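Local coordinates for cellulosomal scaffoldin anchoring protein C (Acetivibrio cellulolyticus, PDB 4UYP), which forms part of the bacterial cellulosome as a cell-surface scaffoldin, whose third cohesin domain binds the dockerin of the adaptor scaffoldin ScaB through a type I interaction, at the interface of chains A and B. Coordinates in Å, arbitrary orientation; residue numbers count along the deposited sequence, not the author numbering. Chains: chain A/B, Cellulosomal scaffoldin anchoring protein C.

The interface of chains A and B. Residues chain A 115-117; chain B 39-40, 70-71, 115.
The carboxamide of A:Asn115 lies over that of B:Asn39, the two amide planes 32° apart, where two copies of a type I cohesin domain meet about a two-fold axis. The pair shows how carboxamides can pack across a contact while their hydrogen bonds stay within their own chains. OD1 of A:Asn115 sits 3.3 Å from CG of B:Asn39, over the face of that amide, a packing contact of tilted planes rather than a bond. The same oxygen accepts instead from the backbone N of A:Ala117 at 2.9 Å, in the carbonyl plane, which helps to set the amide's rotation and closes an Asx-turn.

B:Asn39, at the end of strand 33-39, is held at both ends of its amide. Its OD1 takes a hydrogen bond from ND2 of B:Asn115 at 2.9 Å, on a lone pair, while its ND2 donates to the carbonyl O of B:Gly71 at 3.0 Å, from above that carbonyl's plane. A:Asn115 packs on this braced amide.

Across the boundary, OG of A:Ser116 hydrogen-bonds to the backbone O of B:Asn39 at 3.0 Å; chi1 of 58° folds the hydroxyl back over its own main chain, toward chain B. Alongside, the methyl of A:Ala117 rests against the main chain, with CB 3.4 Å from the carbonyl O of B:Phe40. Near the axis the two Asn115 amides are turned 71° apart, their ND2 atoms 3.6 Å from each other. This cohesin pairing may be a product of crystal packing.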
# COMPACT_ATOMS: atom_id res chain seq x y z
N ASN A 115 3.31 -3.92 -0.97
CA ASN A 115 2.40 -3.07 -1.66
C ASN A 115 2.50 -3.38 -3.15
O ASN A 115 3.41 -2.89 -3.87
CB ASN A 115 2.71 -1.60 -1.37
CG ASN A 115 1.66 -0.68 -1.91
OD1 ASN A 115 1.16 -0.85 -3.08
ND2 ASN A 115 1.32 0.40 -1.16
N SER A 116 1.46 -4.04 -3.70
CA SER A 116 1.56 -4.45 -5.09
C SER A 116 1.46 -3.30 -6.07
O SER A 116 1.81 -3.45 -7.27
CB SER A 116 0.60 -5.59 -5.41
OG SER A 116 -0.68 -5.09 -5.09
N ALA A 117 0.97 -2.11 -5.70
CA ALA A 117 0.90 -0.98 -6.60
C ALA A 117 2.25 -0.34 -6.85
O ALA A 117 2.39 0.41 -7.81
CB ALA A 117 -0.17 0.08 -6.08
N ASN B 39 -4.12 -3.11 -2.28
CA ASN B 39 -3.48 -2.62 -3.50
C ASN B 39 -3.43 -3.69 -4.60
O ASN B 39 -3.52 -4.87 -4.33
CB ASN B 39 -2.01 -2.18 -3.15
CG ASN B 39 -2.02 -0.91 -2.24
OD1 ASN B 39 -1.83 -1.07 -1.00
ND2 ASN B 39 -2.27 0.23 -2.79
N PHE B 40 -3.21 -3.10 -5.74
CA PHE B 40 -3.08 -3.93 -6.97
C PHE B 40 -2.33 -3.10 -8.01
O PHE B 40 -2.26 -1.87 -7.95
CB PHE B 40 -4.48 -4.30 -7.54
CG PHE B 40 -5.39 -3.08 -7.79
CD1 PHE B 40 -6.23 -2.59 -6.70
CD2 PHE B 40 -5.46 -2.39 -9.07
CE1 PHE B 40 -7.09 -1.50 -6.93
CE2 PHE B 40 -6.32 -1.31 -9.26
CZ PHE B 40 -7.14 -0.85 -8.17
N ASN B 70 -4.03 4.85 -9.22
CA ASN B 70 -3.03 4.62 -8.23
C ASN B 70 -3.01 3.19 -7.67
O ASN B 70 -2.09 2.77 -7.01
CB ASN B 70 -3.19 5.64 -7.14
CG ASN B 70 -2.79 7.05 -7.65
OD1 ASN B 70 -2.17 7.17 -8.69
ND2 ASN B 70 -3.20 8.07 -6.95
N GLY B 71 -4.00 2.42 -7.97
CA GLY B 71 -3.90 0.99 -7.56
C GLY B 71 -4.30 0.66 -6.11
O GLY B 71 -3.68 -0.12 -5.42
N ASN B 115 -3.04 -3.65 2.78
CA ASN B 115 -2.14 -2.51 3.10
C ASN B 115 -2.23 -2.27 4.63
O ASN B 115 -3.21 -1.69 5.07
CB ASN B 115 -2.47 -1.33 2.24
CG ASN B 115 -1.44 -0.19 2.36
OD1 ASN B 115 -0.94 -0.02 3.54
ND2 ASN B 115 -1.23 0.57 1.37